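Local coordinates for cytidylate kinase-like family protein (Eubacterium ventriosum, PDB 3FDI) that is of unknown function but, as a cytidylate kinase-like member of the P-loop NTPase clan, probably transfers phosphate from a nucleoside triphosphate, at residues A27-I32 against M191-I196; L21-L26 against S100-G105; V53-R56 against P61-F64. All coordinates share one frame; numbering follows the deposited sequence.

Contact 1: A27-I32 against M191-I196; sequences AEHYNI and MIIKYI
His29 and Tyr30 meet Ile193 and Ile196 in a helix-helix contact of aromatic on aliphatic groups, partly buried, where the C-terminal end of helix 19-30 lies beside helix 185-197 near the C-terminus of the chain. The clearest element is a CH-pi contact: Ile193 CD1 stands over the face of the His29 imidazole, 3.9 Å from the ring centroid and 10° off its normal. His29 reaches across because CG lies anti to the backbone N (chi1 178°). The other branch of the same isoleucine, CG2, approaches His29 CE1 at 3.8 Å and Tyr30 OH at 3.5 Å, filling the angle between the two aromatic residues. Tyr30 lies obliquely against Ile196: its CE2 meets Ile196 CD1 at 3.8 Å, while OH reaches the root of that side chain, 3.4 Å from Ile196 CB. Beyond this apolar strip the hydroxyl is hydrogen-bonded to Asp197 OD1. The helix stops here in a Schellman motif, with Asn31 at positive phi as C-prime and Ile32 N bonded to Ala27 O at 2.9 Å. Branched isoleucines suit the place because each offers two surfaces at once. His29 ND1 is a buried polar atom with no partner in the model, lying over the centre of the Tyr30 ring. Since no hydrogen bond crosses between the segments, cohesion here rests on dispersion and CH-pi contact.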
loop_
_atom_site.group_PDB
_atom_site.type_symbol
_atom_site.label_atom_id
_atom_site.label_comp_id
_atom_site.label_asym_id
_atom_site.label_seq_id
_atom_site.Cartn_x
_atom_site.Cartn_y
_atom_site.Cartn_z
ATOM N N ALA B 27 -3.240 -21.074 -24.700
ATOM C CA ALA B 27 -2.200 -21.273 -25.720
ATOM C C ALA B 27 -2.642 -22.354 -26.712
ATOM O O ALA B 27 -2.503 -22.218 -27.924
ATOM C CB ALA B 27 -0.827 -21.658 -25.062
ATOM N N GLU B 28 -3.219 -23.414 -26.172
ATOM C CA GLU B 28 -3.778 -24.475 -26.983
ATOM C C GLU B 28 -4.972 -24.005 -27.797
ATOM O O GLU B 28 -5.105 -24.403 -28.931
ATOM C CB GLU B 28 -4.196 -25.668 -26.116
ATOM C CG GLU B 28 -3.022 -26.568 -25.690
ATOM C CD GLU B 28 -3.377 -27.537 -24.570
ATOM O OE1 GLU B 28 -4.578 -27.665 -24.217
ATOM O OE2 GLU B 28 -2.446 -28.153 -24.032
ATOM N N HIS B 29 -5.847 -23.172 -27.238
ATOM C CA HIS B 29 -7.023 -22.747 -28.000
ATOM C C HIS B 29 -6.628 -21.925 -29.212
ATOM O O HIS B 29 -7.184 -22.100 -30.291
ATOM C CB HIS B 29 -7.986 -21.924 -27.167
ATOM C CG HIS B 29 -9.177 -21.441 -27.940
ATOM N ND1 HIS B 29 -9.239 -20.193 -28.520
ATOM C CD2 HIS B 29 -10.351 -22.043 -28.224
ATOM C CE1 HIS B 29 -10.406 -20.043 -29.114
ATOM N NE2 HIS B 29 -11.104 -21.150 -28.946
ATOM N N TYR B 30 -5.670 -21.025 -29.024
ATOM C CA TYR B 30 -5.197 -20.196 -30.107
ATOM C C TYR B 30 -3.992 -20.793 -30.840
ATOM O O TYR B 30 -3.466 -20.182 -31.745
ATOM C CB TYR B 30 -4.855 -18.811 -29.567
ATOM C CG TYR B 30 -6.060 -18.008 -29.161
ATOM C CD1 TYR B 30 -6.949 -17.525 -30.112
ATOM C CD2 TYR B 30 -6.293 -17.702 -27.824
ATOM C CE1 TYR B 30 -8.071 -16.761 -29.730
ATOM C CE2 TYR B 30 -7.400 -16.942 -27.439
ATOM C CZ TYR B 30 -8.281 -16.482 -28.386
ATOM O OH TYR B 30 -9.375 -15.763 -27.973
ATOM N N ASN B 31 -3.556 -21.982 -30.437
ATOM C CA ASN B 31 -2.389 -22.638 -31.020
ATOM C C ASN B 31 -1.179 -21.715 -31.150
ATOM O O ASN B 31 -0.635 -21.536 -32.237
ATOM C CB ASN B 31 -2.761 -23.229 -32.372
ATOM C CG ASN B 31 -1.746 -24.234 -32.878
ATOM O OD1 ASN B 31 -0.898 -24.765 -32.134
ATOM N ND2 ASN B 31 -1.826 -24.496 -34.166
ATOM N N ILE B 32 -0.756 -21.152 -30.016
ATOM C CA ILE B 32 0.438 -20.311 -29.951
ATOM C C ILE B 32 1.337 -20.807 -28.815
ATOM O O ILE B 32 0.885 -21.567 -27.989
ATOM C CB ILE B 32 0.067 -18.843 -29.758
ATOM C CG1 ILE B 32 -0.958 -18.678 -28.610
ATOM C CG2 ILE B 32 -0.495 -18.301 -31.077
ATOM C CD1 ILE B 32 -1.288 -17.246 -28.189
HETATM N N MSE B 191 -14.024 -17.185 -20.715
HETATM C CA MSE B 191 -14.346 -15.808 -20.549
HETATM C C MSE B 191 -13.223 -14.920 -21.092
HETATM O O MSE B 191 -13.502 -13.799 -21.547
HETATM C CB MSE B 191 -14.540 -15.498 -19.082
HETATM C CG MSE B 191 -15.733 -16.211 -18.464
HETATM SE SE MSE B 191 -15.748 -16.003 -16.532
HETATM C CE MSE B 191 -15.945 -14.079 -16.468
ATOM N N ILE B 192 -11.967 -15.399 -21.009
ATOM C CA ILE B 192 -10.824 -14.632 -21.513
ATOM C C ILE B 192 -10.874 -14.645 -23.028
ATOM O O ILE B 192 -10.623 -13.623 -23.680
ATOM C CB ILE B 192 -9.443 -15.195 -20.996
ATOM C CG1 ILE B 192 -9.308 -14.923 -19.493
ATOM C CG2 ILE B 192 -8.255 -14.574 -21.778
ATOM C CD1 ILE B 192 -8.217 -15.714 -18.778
ATOM N N ILE B 193 -11.273 -15.784 -23.584
ATOM C CA ILE B 193 -11.376 -15.942 -25.036
ATOM C C ILE B 193 -12.498 -15.030 -25.609
ATOM O O ILE B 193 -12.370 -14.413 -26.686
ATOM C CB ILE B 193 -11.694 -17.411 -25.399
ATOM C CG1 ILE B 193 -10.513 -18.328 -25.099
ATOM C CG2 ILE B 193 -12.167 -17.519 -26.865
ATOM C CD1 ILE B 193 -10.947 -19.759 -24.998
ATOM N N LYS B 194 -13.596 -14.948 -24.885
ATOM C CA LYS B 194 -14.682 -14.043 -25.255
ATOM C C LYS B 194 -14.209 -12.597 -25.225
ATOM O O LYS B 194 -14.459 -11.839 -26.157
ATOM C CB LYS B 194 -15.850 -14.240 -24.284
ATOM C CG LYS B 194 -17.111 -13.365 -24.519
ATOM C CD LYS B 194 -18.240 -13.857 -23.599
ATOM C CE LYS B 194 -19.656 -13.607 -24.107
ATOM N NZ LYS B 194 -20.068 -14.344 -25.325
ATOM N N TYR B 195 -13.498 -12.201 -24.163
ATOM C CA TYR B 195 -12.944 -10.857 -24.117
ATOM C C TYR B 195 -12.109 -10.587 -25.383
ATOM O O TYR B 195 -12.302 -9.580 -26.108
ATOM C CB TYR B 195 -12.086 -10.668 -22.846
ATOM C CG TYR B 195 -11.608 -9.265 -22.611
ATOM C CD1 TYR B 195 -12.303 -8.400 -21.762
ATOM C CD2 TYR B 195 -10.471 -8.791 -23.213
ATOM C CE1 TYR B 195 -11.864 -7.124 -21.515
ATOM C CE2 TYR B 195 -10.033 -7.478 -22.970
ATOM C CZ TYR B 195 -10.747 -6.667 -22.112
ATOM O OH TYR B 195 -10.343 -5.377 -21.859
ATOM N N ILE B 196 -11.203 -11.511 -25.663
ATOM C CA ILE B 196 -10.218 -11.348 -26.761
ATOM C C ILE B 196 -10.907 -11.259 -28.110
ATOM O O ILE B 196 -10.609 -10.360 -28.914
ATOM C CB ILE B 196 -9.163 -12.536 -26.797
ATOM C CG1 ILE B 196 -8.299 -12.513 -25.545
ATOM C CG2 ILE B 196 -8.315 -12.468 -28.034
ATOM C CD1 ILE B 196 -7.552 -13.780 -25.311
#

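Contact 2: L21-L26 against S100-G105; sequences LVAKKL and SFVIVG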
loop_
_atom_site.group_PDB
_atom_site.type_symbol
_atom_site.label_atom_id
_atom_site.label_comp_id
_atom_site.label_asym_id
_atom_site.label_seq_id
_atom_site.Cartn_x
_atom_site.Cartn_y
_atom_site.Cartn_z
ATOM N N LEU B 21 -2.731 -23.404 -15.683
ATOM C CA LEU B 21 -3.656 -24.212 -16.467
ATOM C C LEU B 21 -4.446 -23.349 -17.418
ATOM O O LEU B 21 -4.686 -23.733 -18.533
ATOM C CB LEU B 21 -4.662 -24.942 -15.576
ATOM C CG LEU B 21 -4.178 -25.992 -14.588
ATOM C CD1 LEU B 21 -5.360 -26.810 -13.987
ATOM C CD2 LEU B 21 -3.161 -26.948 -15.270
ATOM N N VAL B 22 -4.875 -22.168 -16.971
ATOM C CA VAL B 22 -5.565 -21.230 -17.875
ATOM C C VAL B 22 -4.619 -20.789 -19.006
ATOM O O VAL B 22 -4.995 -20.763 -20.195
ATOM C CB VAL B 22 -6.108 -20.038 -17.107
ATOM C CG1 VAL B 22 -6.703 -19.001 -18.047
ATOM C CG2 VAL B 22 -7.134 -20.479 -16.072
ATOM N N ALA B 23 -3.396 -20.426 -18.648
ATOM C CA ALA B 23 -2.407 -19.993 -19.661
ATOM C C ALA B 23 -2.222 -21.098 -20.731
ATOM O O ALA B 23 -2.321 -20.854 -21.937
ATOM C CB ALA B 23 -1.126 -19.642 -19.018
ATOM N N LYS B 24 -1.994 -22.324 -20.275
ATOM C CA LYS B 24 -1.932 -23.507 -21.158
ATOM C C LYS B 24 -3.174 -23.704 -22.015
ATOM O O LYS B 24 -3.078 -23.859 -23.223
ATOM C CB LYS B 24 -1.711 -24.758 -20.289
ATOM C CG LYS B 24 -1.256 -26.001 -21.013
ATOM C CD LYS B 24 -0.395 -26.829 -20.042
ATOM C CE LYS B 24 -0.203 -28.305 -20.450
ATOM N NZ LYS B 24 -1.187 -29.216 -19.767
ATOM N N LYS B 25 -4.347 -23.700 -21.396
ATOM C CA LYS B 25 -5.593 -23.825 -22.147
ATOM C C LYS B 25 -5.764 -22.744 -23.215
ATOM O O LYS B 25 -6.107 -23.047 -24.349
ATOM C CB LYS B 25 -6.802 -23.904 -21.202
ATOM C CG LYS B 25 -6.806 -25.241 -20.436
ATOM C CD LYS B 25 -7.845 -25.357 -19.317
ATOM C CE LYS B 25 -8.136 -26.864 -19.043
ATOM N NZ LYS B 25 -9.111 -27.126 -17.941
ATOM N N LEU B 26 -5.477 -21.505 -22.884
ATOM C CA LEU B 26 -5.479 -20.418 -23.867
ATOM C C LEU B 26 -4.480 -20.685 -25.022
ATOM O O LEU B 26 -4.841 -20.517 -26.196
ATOM C CB LEU B 26 -5.132 -19.075 -23.178
ATOM C CG LEU B 26 -6.174 -18.517 -22.216
ATOM C CD1 LEU B 26 -5.611 -17.343 -21.290
ATOM C CD2 LEU B 26 -7.464 -18.103 -23.027
ATOM N N SER B 100 2.684 -14.180 -32.012
ATOM C CA SER B 100 1.635 -14.385 -31.063
ATOM C C SER B 100 2.076 -15.382 -30.000
ATOM O O SER B 100 2.740 -16.379 -30.322
ATOM C CB SER B 100 0.422 -14.912 -31.754
ATOM O OG SER B 100 -0.055 -13.942 -32.677
ATOM N N PHE B 101 1.716 -15.115 -28.739
ATOM C CA PHE B 101 2.094 -15.984 -27.624
ATOM C C PHE B 101 1.357 -15.647 -26.344
ATOM O O PHE B 101 0.711 -14.608 -26.232
ATOM C CB PHE B 101 3.645 -15.969 -27.349
ATOM C CG PHE B 101 4.213 -14.598 -27.061
ATOM C CD1 PHE B 101 4.313 -14.116 -25.752
ATOM C CD2 PHE B 101 4.636 -13.786 -28.097
ATOM C CE1 PHE B 101 4.837 -12.849 -25.485
ATOM C CE2 PHE B 101 5.153 -12.503 -27.855
ATOM C CZ PHE B 101 5.254 -12.035 -26.539
ATOM N N VAL B 102 1.469 -16.583 -25.405
ATOM C CA VAL B 102 1.017 -16.427 -24.044
ATOM C C VAL B 102 2.282 -16.310 -23.204
ATOM O O VAL B 102 3.253 -17.054 -23.400
ATOM C CB VAL B 102 0.197 -17.645 -23.560
ATOM C CG1 VAL B 102 -0.197 -17.454 -22.116
ATOM C CG2 VAL B 102 -1.053 -17.878 -24.446
ATOM N N ILE B 103 2.283 -15.355 -22.286
ATOM C CA ILE B 103 3.396 -15.195 -21.384
ATOM C C ILE B 103 2.841 -15.072 -19.958
ATOM O O ILE B 103 1.937 -14.288 -19.693
ATOM C CB ILE B 103 4.327 -14.013 -21.821
ATOM C CG1 ILE B 103 5.510 -13.802 -20.864
ATOM C CG2 ILE B 103 3.558 -12.731 -21.978
ATOM C CD1 ILE B 103 6.451 -14.923 -20.776
ATOM N N VAL B 104 3.366 -15.894 -19.071
ATOM C CA VAL B 104 2.987 -15.867 -17.677
ATOM C C VAL B 104 4.021 -15.038 -16.940
ATOM O O VAL B 104 5.229 -15.268 -17.090
ATOM C CB VAL B 104 2.978 -17.290 -17.105
ATOM C CG1 VAL B 104 2.770 -17.252 -15.594
ATOM C CG2 VAL B 104 1.878 -18.140 -17.807
ATOM N N GLY B 105 3.562 -14.078 -16.151
ATOM C CA GLY B 105 4.429 -13.351 -15.275
ATOM C C GLY B 105 5.375 -12.485 -16.052
ATOM O O GLY B 105 5.014 -11.990 -17.134
#
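Val102 and Val104 turn the same way about their first torsion (chi1 178° and 172°), each setting CG1 anti to the backbone N and CG2 anti to the carbonyl carbon. With this shared torsion Val102 CG1 points along the strand toward Val104, and Val104 CG2 points back toward Val102. Ala23 CB lies between the two, so each valine meets it with a different methyl, Val102 CG1 at 3.9 Å and Val104 CG2 at 3.6 Å. The two valines, with one residue between them, face the helix, whereas Ile103 points away. One turn further along the helix, Leu26 CB makes a looser contact with Val102 CG2 at 4.4 Å. The axes of helix 21-26 and strand 101-104 pass 8.8 Å apart and run nearly antiparallel, at 172°. Alanine suits such a position, its single methyl letting the helix backbone settle close to the sheet, and beta-branched valines suit a strand that presents an apolar surface. The topology is that of a beta-alpha-beta crossover: helix 19-30 leads from strand 8-13 to strand 34-35, and strand 101-104, lying between those two in the parallel sheet, is the one the connection passes over. Ile11 of strand 8-13 touches Ala23 and Leu26, Leu34 touches Ala23, Val102 and Val104, and helix 185-197 packs beside the same helix through Val22 and Ile192.

Contact 3: V53-R56 against P61-F64; sequences VLER and PMNF
Two pairs of side chains, Glu55 with Met62 and Arg56 with Asn63, join the loop 53-56 to the first turn of helix 60-66, only a few residues further along the chain. The first kind of contact is that of the Met62 side chain, a selenomethionine in this crystal, with Glu55, which it crosses at about a right angle. Selenium stands against the carboxylate here, Met62 SE lying 3.7 Å from Glu55 OE1. The terminal methyl is modelled too close to Glu55, so its exact position is doubtful. A flexible methionine chain suits a place where it meets Glu55 and also touches Phe87 of helix 81-95; Glu55 in turn touches Ile84 of that helix. The second kind is van der Waals contact of an amide oxygen with methylene carbons: Asn63 OD1 comes 3.6 Å from Arg56 CG, against the aliphatic stem of the arginine. From there the chain runs on past the amide and bends at chi3 (37°), leaving the guanidinium out of this contact. Within the loop, Arg56 N is bonded to Leu54 O at 2.9 Å, a three-residue closure that fits an inverse gamma turn centred on Glu55. Residues 47-52 are not modelled, so this turn stands at the edge of a probably mobile region. Glu55 OE1 is buried with no partner in the model. With no hydrogen bond or salt bridge between the segments, methylene packing limited to Arg56 and an uncertain fit of Glu55 on Met62, the hold of the loop on the helix is probably weak.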
loop_
_atom_site.group_PDB
_atom_site.type_symbol
_atom_site.label_atom_id
_atom_site.label_comp_id
_atom_site.label_asym_id
_atom_site.label_seq_id
_atom_site.Cartn_x
_atom_site.Cartn_y
_atom_site.Cartn_z
ATOM N N VAL B 53 22.478 -0.297 -24.712
ATOM C CA VAL B 53 22.786 1.035 -25.273
ATOM C C VAL B 53 21.595 1.569 -26.096
ATOM O O VAL B 53 21.159 2.719 -25.936
ATOM C CB VAL B 53 24.088 1.014 -26.161
ATOM C CG1 VAL B 53 24.540 2.446 -26.512
ATOM C CG2 VAL B 53 25.233 0.263 -25.459
ATOM N N LEU B 54 21.058 0.690 -26.940
ATOM C CA LEU B 54 19.889 0.955 -27.796
ATOM C C LEU B 54 18.621 0.970 -26.929
ATOM O O LEU B 54 17.577 1.538 -27.272
ATOM C CB LEU B 54 19.765 -0.157 -28.865
ATOM C CG LEU B 54 21.011 -0.772 -29.558
ATOM C CD1 LEU B 54 22.172 -1.235 -28.620
ATOM C CD2 LEU B 54 20.555 -1.972 -30.429
ATOM N N GLU B 55 18.727 0.334 -25.778
ATOM C CA GLU B 55 17.577 0.106 -24.972
ATOM C C GLU B 55 17.304 1.311 -24.087
ATOM O O GLU B 55 17.901 1.550 -23.039
ATOM C CB GLU B 55 17.715 -1.230 -24.275
ATOM C CG GLU B 55 17.558 -2.341 -25.315
ATOM C CD GLU B 55 17.581 -3.746 -24.763
ATOM O OE1 GLU B 55 17.356 -3.946 -23.549
ATOM O OE2 GLU B 55 17.819 -4.669 -25.570
ATOM N N ARG B 56 16.459 2.147 -24.658
ATOM C CA ARG B 56 15.682 3.126 -23.950
ATOM C C ARG B 56 14.515 3.362 -24.921
ATOM O O ARG B 56 14.457 4.367 -25.657
ATOM C CB ARG B 56 16.482 4.394 -23.645
ATOM C CG ARG B 56 15.615 5.540 -23.120
ATOM C CD ARG B 56 16.379 6.541 -22.241
ATOM N NE ARG B 56 17.750 6.782 -22.704
ATOM C CZ ARG B 56 18.110 7.617 -23.686
ATOM N NH1 ARG B 56 17.190 8.311 -24.360
ATOM N NH2 ARG B 56 19.405 7.743 -24.010
ATOM N N PRO B 61 10.220 -0.734 -16.972
ATOM C CA PRO B 61 10.999 -1.764 -16.266
ATOM C C PRO B 61 12.441 -1.805 -16.717
ATOM O O PRO B 61 13.347 -2.107 -15.918
ATOM C CB PRO B 61 10.287 -3.091 -16.641
ATOM C CG PRO B 61 8.970 -2.739 -17.158
ATOM C CD PRO B 61 9.069 -1.313 -17.695
HETATM N N MSE B 62 12.659 -1.490 -17.986
HETATM C CA MSE B 62 13.994 -1.507 -18.537
HETATM C C MSE B 62 14.795 -0.296 -18.103
HETATM O O MSE B 62 15.930 -0.448 -17.648
HETATM C CB MSE B 62 13.953 -1.621 -20.054
HETATM C CG MSE B 62 13.494 -3.006 -20.556
HETATM SE SE MSE B 62 13.899 -3.093 -22.489
HETATM C CE MSE B 62 15.456 -1.953 -22.461
ATOM N N ASN B 63 14.208 0.896 -18.232
ATOM C CA ASN B 63 14.872 2.123 -17.764
ATOM C C ASN B 63 15.233 1.948 -16.292
ATOM O O ASN B 63 16.351 2.182 -15.866
ATOM C CB ASN B 63 13.951 3.354 -17.904
ATOM C CG ASN B 63 13.490 3.594 -19.344
ATOM O OD1 ASN B 63 14.301 3.749 -20.252
ATOM N ND2 ASN B 63 12.168 3.621 -19.545
ATOM N N PHE B 64 14.264 1.483 -15.524
ATOM C CA PHE B 64 14.477 1.231 -14.095
ATOM C C PHE B 64 15.628 0.235 -13.818
ATOM O O PHE B 64 16.540 0.506 -13.009
ATOM C CB PHE B 64 13.161 0.733 -13.483
ATOM C CG PHE B 64 13.207 0.606 -12.006
ATOM C CD1 PHE B 64 13.135 1.750 -11.187
ATOM C CD2 PHE B 64 13.332 -0.633 -11.414
ATOM C CE1 PHE B 64 13.202 1.647 -9.790
ATOM C CE2 PHE B 64 13.389 -0.737 -10.028
ATOM C CZ PHE B 64 13.326 0.407 -9.213
#

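Overall arrangement
Helix 19-30 belongs to contacts 1 and 2, whose centres are 9 Å apart: its earlier turns lie on strand 101-104, its last turn beside helix 185-197. The two contacts also touch directly, Ile193 against Leu26 and Ile32 against Ser100. Along the chain their segments alternate, 21-26, 27-32, 100-105 and 191-196, so that one helix joins both the sheet and the C-terminal helix, in a fold of the P-loop NTPase clan. Contact 3 is local and peripheral, falling between 27-32 and 100-105 in sequence, with its centre about 31 Å from that of contact 1 and 26 Å from that of contact 2; it belongs to the helical region outside the parallel sheet.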